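Local coordinates for carboxylic ester hydrolase (Aspergillus niger, PDB 7K4O), which hydrolyses carboxylic esters as a fungal tannase, probably cleaving the gallate esters of tannins by a serine-hydrolase mechanism, at residues Y64-I69 with L147-Y152; S194-F199 with P399-F404; A450-Y455 with A516-P521. All coordinates share one frame; numbering follows the deposited sequence.

Interaction 1: residues Y64-I69 with L147-Y152; sequences YSHDGI and LYMFAY
Met149 is folded back on itself by two turns in its chain, chi2 -67° and chi3 -83°. Its SD and CE are thereby presented to His66, whose CG lies beside its own backbone N and opposite the carbonyl carbon. The setting is the alpha/beta-hydrolase fold. Strand 50-66 of the central mixed sheet ends here, and helix 144-169 packs against it. The two side chains approach from opposite directions. His66 CE1 is 3.7 Å from Met149 SD, and His66 NE2 is 3.8 Å from the same sulfur. The sulfur is 4.5 Å from the centroid of the His66 ring and 63° off its normal. This is an oblique sulfur-aromatic contact. The Met149 methyl also lies against His66 CE1.

The imidazole is held at both nitrogens. Its ND1 is hydrogen-bonded to Asp72 OD2 and its NE2 to Glu157 OE2. Two carboxylates around one ring would tend to favour the protonated form. They also fix the rotation of the ring, with CE1 toward the methionine. Glu157 belongs to the same helix as Met149, so a polar bond and an apolar contact link strand to helix side by side. Glu157 OE1 bonds Tyr64 OH. The same carboxylate therefore joins Tyr64 and His66.

Beyond His66 the chain leaves the sheet in a type II beta turn, with Gly68 in its third position. The turn is closed by Ile69 N to His66 O at 3.2 Å. Val74 of the adjacent strand touches Tyr64, His66 and Met149. The methyl of Met149 also reaches the tyrosine: its CE lies 4.2 Å from Tyr64 OH.

Interaction 2: residues S194-F199 with P399-F404; sequences SQVQRF and PDLTPF
The contact belongs to the helix that follows the probable nucleophile elbow around Ser186, a residue of the gallate pocket. The far end of helix 187-196 meets the start of helix 402-406. Val196 carries the apolar part. Its CG1 sits over the centre of one face of the Phe404 ring, 3.7 Å from the centroid and 12° off the normal. This is a CH-pi contact. Phe404 reaches it because its CG is swung opposite the backbone N, chi1 -179°. The second branch of the valine, CG2, covers the rim of the same face at Phe404 CE1, 4.0 Å away. Beside it, Leu401 CD2 lies 3.7 Å from Gln197 CG. The methyl touches the aliphatic part of the glutamine, while its amide NE2 turns to Thr396 O.

Two waters complete the join. One donates to Val196 O at 2.8 Å and accepts from Phe404 N at 3.0 Å. It thus ties the carbonyl of Val196 to an amide in the first turn of helix 402-406. The second donates to Gln197 O and to Asp400 O, each at 2.7 Å. Val196, Gln197 and Phe404 are buried, and the waters supply their main-chain groups with partners.

Leu401 is the N-cap residue of helix 402-406. Asp400, just before it, shapes the entry. Its OD1 takes Thr402 N from above the carboxylate plane, which makes an Asx turn. The same oxygen accepts Thr402 OG1 at 2.6 Å through its syn lone pair. On the other segment, Arg198 NH1 bonds Ser194 O within the guanidinium plane. The arrangement is consistent with the alpha/beta-hydrolase fold, in which the helix after the nucleophile packs beside the core sheet.

Interaction 3: residues A450-Y455 with A516-P521; sequences ALNEWY and AWPLRP
Trp517 and Pro518 are the residues of 516-521 that meet Asn452. Ala516 comes first. Its CB is directed at the helix but stays short of contact. Its carbonyl accepts Leu519 N at 3.0 Å and closes a type VIa beta turn, with Pro518 in cis at the third position.

Trp517 follows and offers its carbonyl. Asn452 ND2 donates to Trp517 O at 3.1 Å, with an N-H...O angle of 148°. The donor lies in the carbonyl plane, but the oxygen is tilted 20° out of the asparagine amide plane. A water lies between two oxygens, 2.7 Å from Asn452 OD1 and 2.8 Å from Trp517 O. The indole itself points elsewhere, and its NE1 bonds Glu432.

Pro518 is next. Its CD is 3.8 Å from Asn452 ND2, a light packing contact. Its CB rests over the rim of one Trp517 face. After Leu519, Arg520 folds back so that NH1 bonds the Leu519 carbonyl oxygen. The guanidinium also forms a salt bridge to Asp267 and a bond to Thr459. Arg520 and Pro521 belong to strand 520-524.

Glu453, one residue past Asn452, binds the zinc ion together with Glu449. The turn lies alongside strand 455-460, an edge strand of the main sheet, which Trp517 joins by a backbone hydrogen bond to Leu457. Tyr444 of helix 444-452 touches Trp517 and Pro518, and Trp431 of helix 425-438 packs on Asn452.

In the fold
All three contacts are largely buried and differ in chemistry. Interaction 1 is farthest from the chain centre, about 23 Å, and relies on sulfur and aromatic groups. Interaction 2, about 17 Å out, joins two helix ends by apolar packing and waters. Interaction 3 is mainly polar and lies near a bound zinc ion. Interactions 1 and 2 touch: Ala151 O packs on Ser194 CB at 3.2 Å, so helix 144-169 runs against helix 187-196. Interactions 2 and 3 meet at Trp454, whose indole atoms CH2 and CZ3 pack against Leu401 and Phe404. Interactions 1 and 3 remain about 16 Å apart at their nearest atoms, near opposite ends of the sheet.

Interaction 1: residues Y64-I69 with L147-Y152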
# COMPACT_ATOMS: atom_id res chain seq x y z
N TYR A 64 -7.78 24.84 7.72
CA TYR A 64 -8.72 25.41 6.75
C TYR A 64 -10.09 24.75 6.96
O TYR A 64 -10.20 23.78 7.70
CB TYR A 64 -8.22 25.29 5.32
CG TYR A 64 -8.17 23.90 4.73
CD1 TYR A 64 -9.27 23.36 4.07
CD2 TYR A 64 -7.03 23.15 4.76
CE1 TYR A 64 -9.20 22.12 3.46
CE2 TYR A 64 -6.94 21.90 4.18
CZ TYR A 64 -8.03 21.38 3.51
OH TYR A 64 -7.93 20.15 2.90
N SER A 65 -11.10 25.29 6.30
CA SER A 65 -12.46 24.73 6.40
C SER A 65 -13.17 24.78 5.06
O SER A 65 -12.82 25.59 4.20
CB SER A 65 -13.24 25.44 7.46
OG SER A 65 -13.38 26.81 7.18
N HIS A 66 -14.15 23.88 4.89
CA HIS A 66 -15.02 23.85 3.71
C HIS A 66 -16.21 24.76 3.99
O HIS A 66 -16.95 24.49 4.96
CB HIS A 66 -15.50 22.44 3.41
CG HIS A 66 -14.41 21.52 3.00
ND1 HIS A 66 -13.65 20.86 3.90
CD2 HIS A 66 -13.97 21.16 1.78
CE1 HIS A 66 -12.74 20.11 3.22
NE2 HIS A 66 -12.91 20.31 1.93
N ASP A 67 -16.40 25.72 3.14
CA ASP A 67 -17.55 26.66 3.22
C ASP A 67 -18.84 25.84 3.27
O ASP A 67 -19.03 24.95 2.48
CB ASP A 67 -17.54 27.62 2.06
CG ASP A 67 -16.30 28.50 1.99
OD1 ASP A 67 -15.54 28.52 3.00
OD2 ASP A 67 -16.08 29.10 0.89
N GLY A 68 -19.72 26.20 4.20
CA GLY A 68 -21.08 25.60 4.23
C GLY A 68 -21.15 24.36 5.09
O GLY A 68 -22.28 23.86 5.31
N ILE A 69 -20.01 23.79 5.55
CA ILE A 69 -20.02 22.58 6.41
C ILE A 69 -19.83 23.03 7.86
O ILE A 69 -18.73 23.40 8.28
CB ILE A 69 -19.01 21.51 5.99
CG1 ILE A 69 -19.10 21.18 4.50
CG2 ILE A 69 -19.14 20.31 6.89
CD1 ILE A 69 -18.19 20.06 4.01
N LEU A 147 -16.17 10.30 3.99
CA LEU A 147 -15.96 9.34 2.91
C LEU A 147 -15.20 10.00 1.76
O LEU A 147 -14.19 9.43 1.32
CB LEU A 147 -17.30 8.79 2.42
CG LEU A 147 -17.22 7.91 1.21
CD1 LEU A 147 -16.51 6.61 1.52
CD2 LEU A 147 -18.59 7.57 0.64
N TYR A 148 -15.68 11.15 1.30
CA TYR A 148 -15.07 11.81 0.12
C TYR A 148 -13.66 12.33 0.47
O TYR A 148 -12.75 12.22 -0.40
CB TYR A 148 -15.96 12.92 -0.44
CG TYR A 148 -16.95 12.38 -1.45
CD1 TYR A 148 -18.08 11.69 -1.02
CD2 TYR A 148 -16.80 12.58 -2.80
CE1 TYR A 148 -18.99 11.18 -1.95
CE2 TYR A 148 -17.69 12.06 -3.75
CZ TYR A 148 -18.81 11.37 -3.30
OH TYR A 148 -19.74 10.89 -4.19
N MET A 149 -13.50 12.95 1.64
CA MET A 149 -12.16 13.44 2.05
C MET A 149 -11.16 12.26 2.14
O MET A 149 -10.06 12.35 1.58
CB MET A 149 -12.28 14.13 3.39
CG MET A 149 -12.86 15.53 3.28
SD MET A 149 -11.75 16.69 2.39
CE MET A 149 -10.68 17.13 3.76
N PHE A 150 -11.53 11.13 2.74
CA PHE A 150 -10.65 9.95 2.82
C PHE A 150 -10.40 9.39 1.43
O PHE A 150 -9.26 9.03 1.08
CB PHE A 150 -11.28 8.90 3.73
CG PHE A 150 -10.45 7.68 4.04
CD1 PHE A 150 -9.17 7.79 4.57
CD2 PHE A 150 -10.96 6.42 3.84
CE1 PHE A 150 -8.44 6.66 4.89
CE2 PHE A 150 -10.21 5.28 4.12
CZ PHE A 150 -8.98 5.40 4.70
N ALA A 151 -11.45 9.27 0.61
CA ALA A 151 -11.38 8.67 -0.73
C ALA A 151 -10.35 9.39 -1.59
O ALA A 151 -9.54 8.68 -2.19
CB ALA A 151 -12.73 8.65 -1.40
N TYR A 152 -10.50 10.70 -1.74
CA TYR A 152 -9.63 11.45 -2.69
C TYR A 152 -9.61 12.94 -2.44
O TYR A 152 -8.69 13.60 -2.97
CB TYR A 152 -10.05 11.16 -4.14
CG TYR A 152 -11.38 11.73 -4.56
CD1 TYR A 152 -11.50 13.03 -5.01
CD2 TYR A 152 -12.55 10.94 -4.53
CE1 TYR A 152 -12.73 13.54 -5.42
CE2 TYR A 152 -13.77 11.43 -4.96
CZ TYR A 152 -13.86 12.73 -5.41
OH TYR A 152 -15.08 13.24 -5.82

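Interaction 2: residues S194-F199 with P399-F404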
# COMPACT_ATOMS: atom_id res chain seq x y z
N SER A 194 -5.54 7.27 -5.90
CA SER A 194 -6.78 8.07 -5.87
C SER A 194 -6.56 9.38 -6.65
O SER A 194 -7.50 9.90 -7.27
CB SER A 194 -7.28 8.34 -4.48
OG SER A 194 -6.52 9.32 -3.78
N GLN A 195 -5.35 9.92 -6.59
CA GLN A 195 -5.04 11.19 -7.28
C GLN A 195 -4.60 10.95 -8.73
O GLN A 195 -5.07 11.65 -9.63
CB GLN A 195 -3.92 11.97 -6.57
CG GLN A 195 -4.22 12.23 -5.11
CD GLN A 195 -5.50 12.99 -4.88
OE1 GLN A 195 -5.62 14.14 -5.26
NE2 GLN A 195 -6.51 12.32 -4.33
N VAL A 196 -3.76 9.94 -8.97
CA VAL A 196 -3.29 9.60 -10.34
C VAL A 196 -4.48 9.28 -11.25
O VAL A 196 -4.47 9.64 -12.40
CB VAL A 196 -2.26 8.49 -10.28
CG1 VAL A 196 -1.92 7.96 -11.66
CG2 VAL A 196 -0.98 8.91 -9.52
N GLN A 197 -5.52 8.67 -10.70
CA GLN A 197 -6.74 8.30 -11.45
C GLN A 197 -7.64 9.48 -11.81
O GLN A 197 -8.48 9.28 -12.67
CB GLN A 197 -7.49 7.23 -10.66
CG GLN A 197 -6.82 5.89 -10.72
CD GLN A 197 -7.37 4.84 -9.80
OE1 GLN A 197 -8.46 4.98 -9.22
NE2 GLN A 197 -6.59 3.79 -9.57
N ARG A 198 -7.50 10.64 -11.18
CA ARG A 198 -8.40 11.77 -11.33
C ARG A 198 -7.72 13.06 -11.81
O ARG A 198 -8.42 13.82 -12.49
CB ARG A 198 -9.07 12.05 -9.98
CG ARG A 198 -10.06 10.97 -9.55
CD ARG A 198 -10.68 11.22 -8.20
NE ARG A 198 -11.66 10.23 -7.80
CZ ARG A 198 -11.39 9.06 -7.21
NH1 ARG A 198 -10.15 8.67 -6.99
NH2 ARG A 198 -12.39 8.25 -6.86
N PHE A 199 -6.49 13.31 -11.42
CA PHE A 199 -5.87 14.66 -11.54
C PHE A 199 -4.52 14.52 -12.23
O PHE A 199 -3.50 14.16 -11.57
CB PHE A 199 -5.77 15.33 -10.19
CG PHE A 199 -7.04 15.35 -9.38
CD1 PHE A 199 -8.15 16.05 -9.84
CD2 PHE A 199 -7.15 14.62 -8.22
CE1 PHE A 199 -9.34 16.01 -9.13
CE2 PHE A 199 -8.32 14.58 -7.50
CZ PHE A 199 -9.43 15.28 -7.97
N PRO A 399 -9.07 2.46 -14.57
CA PRO A 399 -7.92 2.05 -15.38
C PRO A 399 -7.53 3.00 -16.51
O PRO A 399 -6.54 2.73 -17.13
CB PRO A 399 -8.40 0.68 -15.93
CG PRO A 399 -9.86 0.93 -16.17
CD PRO A 399 -10.29 1.74 -14.96
N ASP A 400 -8.33 4.03 -16.79
CA ASP A 400 -8.05 4.99 -17.86
C ASP A 400 -7.23 6.14 -17.23
O ASP A 400 -7.82 6.99 -16.55
CB ASP A 400 -9.31 5.53 -18.49
CG ASP A 400 -9.03 6.58 -19.54
OD1 ASP A 400 -7.81 6.71 -19.88
OD2 ASP A 400 -9.97 7.26 -19.95
N LEU A 401 -5.92 6.12 -17.42
CA LEU A 401 -5.00 7.12 -16.83
C LEU A 401 -4.53 8.05 -17.95
O LEU A 401 -3.43 8.64 -17.84
CB LEU A 401 -3.84 6.38 -16.18
CG LEU A 401 -4.16 5.38 -15.08
CD1 LEU A 401 -2.90 4.79 -14.46
CD2 LEU A 401 -4.99 6.06 -13.98
N THR A 402 -5.36 8.25 -18.96
CA THR A 402 -4.99 9.12 -20.11
C THR A 402 -4.50 10.50 -19.61
O THR A 402 -3.46 10.99 -20.08
CB THR A 402 -6.11 9.19 -21.16
OG1 THR A 402 -6.31 7.86 -21.66
CG2 THR A 402 -5.71 10.15 -22.27
N PRO A 403 -5.20 11.23 -18.72
CA PRO A 403 -4.75 12.56 -18.31
C PRO A 403 -3.35 12.56 -17.67
O PRO A 403 -2.48 13.38 -18.04
CB PRO A 403 -5.81 13.02 -17.29
CG PRO A 403 -7.06 12.28 -17.73
CD PRO A 403 -6.55 10.91 -18.15
N PHE A 404 -3.11 11.66 -16.74
CA PHE A 404 -1.79 11.53 -16.08
C PHE A 404 -0.71 11.19 -17.10
O PHE A 404 0.40 11.80 -17.14
CB PHE A 404 -1.88 10.49 -14.97
CG PHE A 404 -0.62 10.29 -14.20
CD1 PHE A 404 -0.31 11.10 -13.14
CD2 PHE A 404 0.26 9.28 -14.55
CE1 PHE A 404 0.86 10.90 -12.43
CE2 PHE A 404 1.40 9.05 -13.82
CZ PHE A 404 1.71 9.86 -12.75
O HOH W 1 -5.20 10.22 -15.07
O HOH W 2 -7.93 9.44 -15.31

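Interaction 3: residues A450-Y455 with A516-P521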
# COMPACT_ATOMS: atom_id res chain seq x y z
N ALA A 450 4.66 -0.11 -24.14
CA ALA A 450 4.09 1.26 -24.15
C ALA A 450 3.79 1.68 -22.70
O ALA A 450 4.20 2.81 -22.28
CB ALA A 450 2.88 1.33 -25.02
N LEU A 451 3.18 0.80 -21.91
CA LEU A 451 2.86 1.16 -20.51
C LEU A 451 4.14 1.33 -19.67
O LEU A 451 4.23 2.24 -18.82
CB LEU A 451 1.96 0.10 -19.89
CG LEU A 451 1.47 0.43 -18.47
CD1 LEU A 451 0.75 1.77 -18.41
CD2 LEU A 451 0.51 -0.67 -18.00
N ASN A 452 5.13 0.47 -19.90
CA ASN A 452 6.42 0.44 -19.17
C ASN A 452 7.27 1.68 -19.49
O ASN A 452 8.26 1.90 -18.76
CB ASN A 452 7.18 -0.88 -19.40
CG ASN A 452 6.73 -1.95 -18.43
OD1 ASN A 452 6.20 -1.64 -17.36
ND2 ASN A 452 6.89 -3.24 -18.80
N GLU A 453 6.88 2.50 -20.43
CA GLU A 453 7.55 3.82 -20.60
C GLU A 453 7.24 4.73 -19.39
O GLU A 453 8.00 5.70 -19.17
CB GLU A 453 7.05 4.53 -21.85
CG GLU A 453 7.46 3.88 -23.19
CD GLU A 453 6.87 4.59 -24.40
OE1 GLU A 453 7.04 4.08 -25.52
OE2 GLU A 453 6.18 5.61 -24.23
N TRP A 454 6.15 4.52 -18.66
CA TRP A 454 5.73 5.52 -17.64
C TRP A 454 5.12 4.90 -16.37
O TRP A 454 5.01 5.59 -15.37
CB TRP A 454 4.81 6.58 -18.27
CG TRP A 454 3.55 6.00 -18.82
CD1 TRP A 454 3.40 5.45 -20.05
CD2 TRP A 454 2.27 5.89 -18.16
NE1 TRP A 454 2.10 5.03 -20.24
CE2 TRP A 454 1.39 5.26 -19.08
CE3 TRP A 454 1.76 6.27 -16.91
CZ2 TRP A 454 0.05 5.01 -18.80
CZ3 TRP A 454 0.43 5.93 -16.62
CH2 TRP A 454 -0.39 5.34 -17.55
N TYR A 455 4.74 3.64 -16.35
CA TYR A 455 4.13 2.99 -15.16
C TYR A 455 4.77 1.60 -15.04
O TYR A 455 4.47 0.72 -15.83
CB TYR A 455 2.60 2.90 -15.27
CG TYR A 455 1.90 2.01 -14.26
CD1 TYR A 455 2.51 1.61 -13.07
CD2 TYR A 455 0.58 1.60 -14.48
CE1 TYR A 455 1.85 0.77 -12.16
CE2 TYR A 455 -0.09 0.79 -13.57
CZ TYR A 455 0.56 0.33 -12.43
OH TYR A 455 -0.07 -0.50 -11.56
N ALA A 516 11.36 -5.53 -13.48
CA ALA A 516 10.11 -4.84 -13.86
C ALA A 516 9.20 -5.85 -14.50
O ALA A 516 9.59 -6.51 -15.49
CB ALA A 516 10.37 -3.71 -14.81
N TRP A 517 7.99 -5.95 -13.97
CA TRP A 517 6.89 -6.72 -14.59
C TRP A 517 6.83 -6.38 -16.06
O TRP A 517 6.94 -5.22 -16.44
CB TRP A 517 5.55 -6.37 -13.88
CG TRP A 517 4.39 -7.15 -14.40
CD1 TRP A 517 3.48 -6.76 -15.32
CD2 TRP A 517 4.11 -8.54 -14.12
NE1 TRP A 517 2.63 -7.80 -15.62
CE2 TRP A 517 3.01 -8.90 -14.91
CE3 TRP A 517 4.73 -9.51 -13.32
CZ2 TRP A 517 2.50 -10.20 -14.92
CZ3 TRP A 517 4.19 -10.79 -13.29
CH2 TRP A 517 3.12 -11.12 -14.11
N PRO A 518 6.58 -7.32 -16.99
CA PRO A 518 6.30 -8.74 -16.72
C PRO A 518 7.49 -9.71 -16.71
O PRO A 518 7.27 -10.92 -16.68
CB PRO A 518 5.42 -9.09 -17.92
CG PRO A 518 6.00 -8.28 -19.05
CD PRO A 518 6.42 -6.99 -18.39
N LEU A 519 8.70 -9.16 -16.63
CA LEU A 519 9.90 -10.00 -16.45
C LEU A 519 9.91 -10.50 -15.01
O LEU A 519 9.38 -9.85 -14.08
CB LEU A 519 11.15 -9.17 -16.79
CG LEU A 519 11.18 -8.60 -18.21
CD1 LEU A 519 12.40 -7.70 -18.38
CD2 LEU A 519 11.20 -9.71 -19.25
N ARG A 520 10.55 -11.66 -14.80
CA ARG A 520 10.75 -12.24 -13.46
C ARG A 520 12.24 -12.48 -13.21
O ARG A 520 12.98 -12.70 -14.19
CB ARG A 520 10.06 -13.60 -13.29
CG ARG A 520 8.61 -13.71 -13.71
CD ARG A 520 7.70 -12.68 -13.08
NE ARG A 520 7.71 -12.67 -11.63
CZ ARG A 520 7.88 -11.55 -10.90
NH1 ARG A 520 8.10 -10.37 -11.48
NH2 ARG A 520 7.83 -11.62 -9.60
N PRO A 521 12.70 -12.51 -11.95
CA PRO A 521 14.12 -12.71 -11.65
C PRO A 521 14.52 -14.18 -11.79
O PRO A 521 13.78 -15.06 -11.40
CB PRO A 521 14.28 -12.26 -10.21
CG PRO A 521 12.90 -12.46 -9.61
CD PRO A 521 11.96 -12.13 -10.74
O HOH W 3 6.73 -2.85 -15.04